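Local coordinates for threonine phosphate decarboxylase-like enzyme (Sulfurospirillum multivorans, PDB 6OUX), which catalyses the pyridoxal phosphate-dependent decarboxylation of L-serine O-phosphate to ethanolamine O-phosphate, a building block of norcobamides, at residues E209-F214 / A326-L331. Residues are numbered along the deposited sequence; the frame is centred on the assembly and turned at random.
Sequences ESFIHF and ANFVML
Phe211 and Phe328 meet in a T-shaped stack, planes at 89° and centroids 5.2 Å apart, with Phe328 CE2 poised over the centre of the Phe211 face. Phe328 reaches it with CG between its backbone N and carbonyl carbon (chi1 53°), a setting that also lays one face of its ring against Ala326 CB. The second tight layer is Asn327 on Phe214: Asn327 CB sits 3.7 Å from the centroid of the Phe214 ring in a CH-pi contact only 9° off the normal. The amide lies nearly parallel to that ring, Asn327 CG 3.5 Å from Phe214 CE2. Asn327 ND2 is held by Ser51 O, whereas OD1, buried without a hydrogen-bond partner, rests 3.4 Å from Phe211 CD1. An alanine at Phe214 would probably leave the amide of Asn327 without its flat support and open a gap beside Tyr302, whose ring also meets Phe214. The backbone side is looser: no direct hydrogen bond joins the segments, and a water bridges them instead, donating to Phe214 O (2.8 Å) and Ala326 O (3.1 Å). The aromatic pair borders the substrate site, Phe211 touching Asn181 and Phe328 touching Arg369, both residues that bind O-phospho-L-serine. In this PLP-dependent aminotransferase-type fold, the turn and 3-10 segment following strand 204-208 of the seven-stranded sheet thus pack on the loop that leads into strand 328-332 and on its first residue; that strand pairs antiparallel with strand 367-371 in the smaller sheet, while helix 289-314 supplies Tyr302 beside the contact.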
ATOM      1  N   GLU A 209       6.846  -4.642 -18.049  1.00 11.60           N
ATOM      2  CA  GLU A 209       6.985  -6.045 -18.423  1.00 11.78           C
ATOM      3  C   GLU A 209       6.272  -6.986 -17.468  1.00 11.22           C
ATOM      4  O   GLU A 209       6.749  -8.118 -17.238  1.00 11.16           O
ATOM      5  CB  GLU A 209       8.484  -6.417 -18.496  1.00 13.49           C
ATOM      6  CG  GLU A 209       9.212  -6.268 -17.163  1.00 16.15           C
ATOM      7  CD  GLU A 209      10.524  -7.012 -17.126  1.00 19.28           C
ATOM      8  OE1 GLU A 209      10.979  -7.502 -18.229  1.00 21.26           O
ATOM      9  OE2 GLU A 209      11.125  -7.052 -16.012  1.00 20.29           O
ATOM     10  N   SER A 210       5.176  -6.544 -16.927  1.00 10.72           N
ATOM     11  CA  SER A 210       4.449  -7.310 -15.885  1.00 12.67           C
ATOM     12  C   SER A 210       4.041  -8.725 -16.337  1.00 12.45           C
ATOM     13  O   SER A 210       3.864  -9.645 -15.507  1.00 11.96           O
ATOM     14  CB  SER A 210       3.210  -6.528 -15.382  1.00 13.68           C
ATOM     15  OG  SER A 210       3.555  -5.407 -14.561  1.00 13.71           O
ATOM     16  N   PHE A 211       3.810  -8.890 -17.635  1.00 11.88           N
ATOM     17  CA  PHE A 211       3.466 -10.229 -18.197  1.00 12.58           C
ATOM     18  C   PHE A 211       4.567 -11.023 -18.874  1.00 11.92           C
ATOM     19  O   PHE A 211       4.276 -12.042 -19.552  1.00 12.35           O
ATOM     20  CB  PHE A 211       2.256 -10.040 -19.152  1.00 13.01           C
ATOM     21  CG  PHE A 211       1.127  -9.327 -18.479  1.00 16.37           C
ATOM     22  CD1 PHE A 211       0.467  -9.930 -17.439  1.00 17.02           C
ATOM     23  CD2 PHE A 211       0.812  -8.020 -18.786  1.00 16.02           C
ATOM     24  CE1 PHE A 211      -0.546  -9.285 -16.766  1.00 19.56           C
ATOM     25  CE2 PHE A 211      -0.165  -7.356 -18.082  1.00 17.95           C
ATOM     26  CZ  PHE A 211      -0.858  -7.994 -17.090  1.00 18.77           C
ATOM     27  N   ILE A 212       5.822 -10.580 -18.765  1.00 10.88           N
ATOM     28  CA  ILE A 212       6.884 -11.120 -19.605  1.00 11.93           C
ATOM     29  C   ILE A 212       7.273 -12.567 -19.197  1.00 11.79           C
ATOM     30  O   ILE A 212       7.785 -13.321 -19.998  1.00 11.13           O
ATOM     31  CB  ILE A 212       8.149 -10.218 -19.627  1.00 12.34           C
ATOM     32  CG1 ILE A 212       9.005 -10.525 -20.883  1.00 13.89           C
ATOM     33  CG2 ILE A 212       8.935 -10.306 -18.330  1.00 12.36           C
ATOM     34  CD1 ILE A 212      10.095  -9.533 -21.164  1.00 16.24           C
ATOM     35  N   HIS A 213       6.954 -12.949 -17.986  1.00 12.15           N
ATOM     36  CA  HIS A 213       7.208 -14.338 -17.502  1.00 13.18           C
ATOM     37  C   HIS A 213       6.354 -15.377 -18.271  1.00 12.05           C
ATOM     38  O   HIS A 213       6.643 -16.552 -18.230  1.00 12.06           O
ATOM     39  CB  HIS A 213       6.837 -14.463 -16.007  1.00 14.41           C
ATOM     40  CG  HIS A 213       7.919 -14.126 -15.060  1.00 16.48           C
ATOM     41  ND1 HIS A 213       8.975 -13.280 -15.362  1.00 18.16           N
ATOM     42  CD2 HIS A 213       8.064 -14.462 -13.752  1.00 16.29           C
ATOM     43  CE1 HIS A 213       9.723 -13.134 -14.283  1.00 16.49           C
ATOM     44  NE2 HIS A 213       9.205 -13.857 -13.307  1.00 19.22           N
ATOM     45  N   PHE A 214       5.304 -14.949 -18.957  1.00 11.10           N
ATOM     46  CA  PHE A 214       4.433 -15.795 -19.779  1.00 10.94           C
ATOM     47  C   PHE A 214       4.838 -15.883 -21.215  1.00 11.01           C
ATOM     48  O   PHE A 214       4.317 -16.738 -21.908  1.00 11.31           O
ATOM     49  CB  PHE A 214       2.962 -15.365 -19.629  1.00 12.52           C
ATOM     50  CG  PHE A 214       2.570 -15.208 -18.194  1.00 13.26           C
ATOM     51  CD1 PHE A 214       2.610 -16.313 -17.345  1.00 13.50           C
ATOM     52  CD2 PHE A 214       2.305 -13.982 -17.657  1.00 14.48           C
ATOM     53  CE1 PHE A 214       2.327 -16.169 -16.004  1.00 14.98           C
ATOM     54  CE2 PHE A 214       2.000 -13.833 -16.303  1.00 14.68           C
ATOM     55  CZ  PHE A 214       2.040 -14.926 -15.481  1.00 15.53           C
ATOM     56  N   ALA A 326       0.748 -13.780 -23.113  1.00 14.13           N
ATOM     57  CA  ALA A 326       0.504 -13.356 -21.733  1.00 14.85           C
ATOM     58  C   ALA A 326      -0.292 -14.442 -21.006  1.00 14.35           C
ATOM     59  O   ALA A 326      -0.416 -15.518 -21.515  1.00 16.79           O
ATOM     60  CB  ALA A 326      -0.202 -12.051 -21.715  1.00 14.46           C
ATOM     61  N   ASN A 327      -0.855 -14.138 -19.844  1.00 14.34           N
ATOM     62  CA  ASN A 327      -1.693 -15.065 -19.113  1.00 14.88           C
ATOM     63  C   ASN A 327      -3.172 -14.787 -19.268  1.00 13.56           C
ATOM     64  O   ASN A 327      -3.977 -14.988 -18.361  1.00 12.59           O
ATOM     65  CB  ASN A 327      -1.264 -15.089 -17.626  1.00 16.03           C
ATOM     66  CG  ASN A 327      -1.430 -13.791 -16.938  1.00 17.87           C
ATOM     67  OD1 ASN A 327      -1.387 -12.771 -17.569  1.00 20.38           O
ATOM     68  ND2 ASN A 327      -1.492 -13.814 -15.598  1.00 21.92           N
ATOM     69  N   PHE A 328      -3.514 -14.286 -20.451  1.00 13.46           N
ATOM     70  CA  PHE A 328      -4.859 -14.020 -20.827  1.00 13.44           C
ATOM     71  C   PHE A 328      -4.891 -14.038 -22.372  1.00 14.22           C
ATOM     72  O   PHE A 328      -3.834 -13.938 -23.042  1.00 15.20           O
ATOM     73  CB  PHE A 328      -5.303 -12.641 -20.248  1.00 13.02           C
ATOM     74  CG  PHE A 328      -4.383 -11.544 -20.606  1.00 13.60           C
ATOM     75  CD1 PHE A 328      -4.451 -10.955 -21.847  1.00 14.25           C
ATOM     76  CD2 PHE A 328      -3.444 -11.070 -19.698  1.00 14.57           C
ATOM     77  CE1 PHE A 328      -3.545  -9.957 -22.197  1.00 13.17           C
ATOM     78  CE2 PHE A 328      -2.523 -10.070 -20.047  1.00 15.20           C
ATOM     79  CZ  PHE A 328      -2.603  -9.498 -21.293  1.00 14.06           C
ATOM     80  N   VAL A 329      -6.097 -14.194 -22.889  1.00 15.80           N
ATOM     81  CA  VAL A 329      -6.402 -14.205 -24.310  1.00 17.22           C
ATOM     82  C   VAL A 329      -7.597 -13.273 -24.493  1.00 16.50           C
ATOM     83  O   VAL A 329      -8.445 -13.193 -23.585  1.00 17.40           O
ATOM     84  CB  VAL A 329      -6.782 -15.626 -24.755  1.00 20.16           C
ATOM     85  CG1 VAL A 329      -6.853 -15.701 -26.248  1.00 22.02           C
ATOM     86  CG2 VAL A 329      -5.709 -16.621 -24.358  1.00 22.10           C
ATOM     87  N   MET A 330      -7.616 -12.537 -25.597  1.00 13.35           N
ATOM     88  CA  MET A 330      -8.724 -11.721 -26.019  1.00 11.59           C
ATOM     89  C   MET A 330      -9.360 -12.396 -27.239  1.00 12.66           C
ATOM     90  O   MET A 330      -8.667 -12.776 -28.209  1.00 11.14           O
ATOM     91  CB  MET A 330      -8.272 -10.286 -26.417  1.00 10.39           C
ATOM     92  CG  MET A 330      -9.383  -9.167 -26.394  1.00  9.44           C
ATOM     93  SD  MET A 330      -8.777  -7.475 -26.724  1.00  6.27           S
ATOM     94  CE  MET A 330      -9.277  -6.522 -25.552  1.00 10.83           C
ATOM     95  N   LEU A 331     -10.696 -12.497 -27.179  1.00 14.25           N
ATOM     96  CA  LEU A 331     -11.527 -13.175 -28.175  1.00 15.93           C
ATOM     97  C   LEU A 331     -12.485 -12.174 -28.825  1.00 14.41           C
ATOM     98  O   LEU A 331     -13.130 -11.466 -28.109  1.00 12.56           O
ATOM     99  CB  LEU A 331     -12.374 -14.221 -27.459  1.00 18.34           C
ATOM    100  CG  LEU A 331     -11.860 -15.641 -27.474  1.00 21.45           C
ATOM    101  CD1 LEU A 331     -10.543 -15.711 -26.771  1.00 24.44           C
ATOM    102  CD2 LEU A 331     -12.808 -16.578 -26.806  1.00 20.46           C
TER
HETATM  103  O   HOH W   1       1.686 -17.555 -22.373  1.00 20.54           O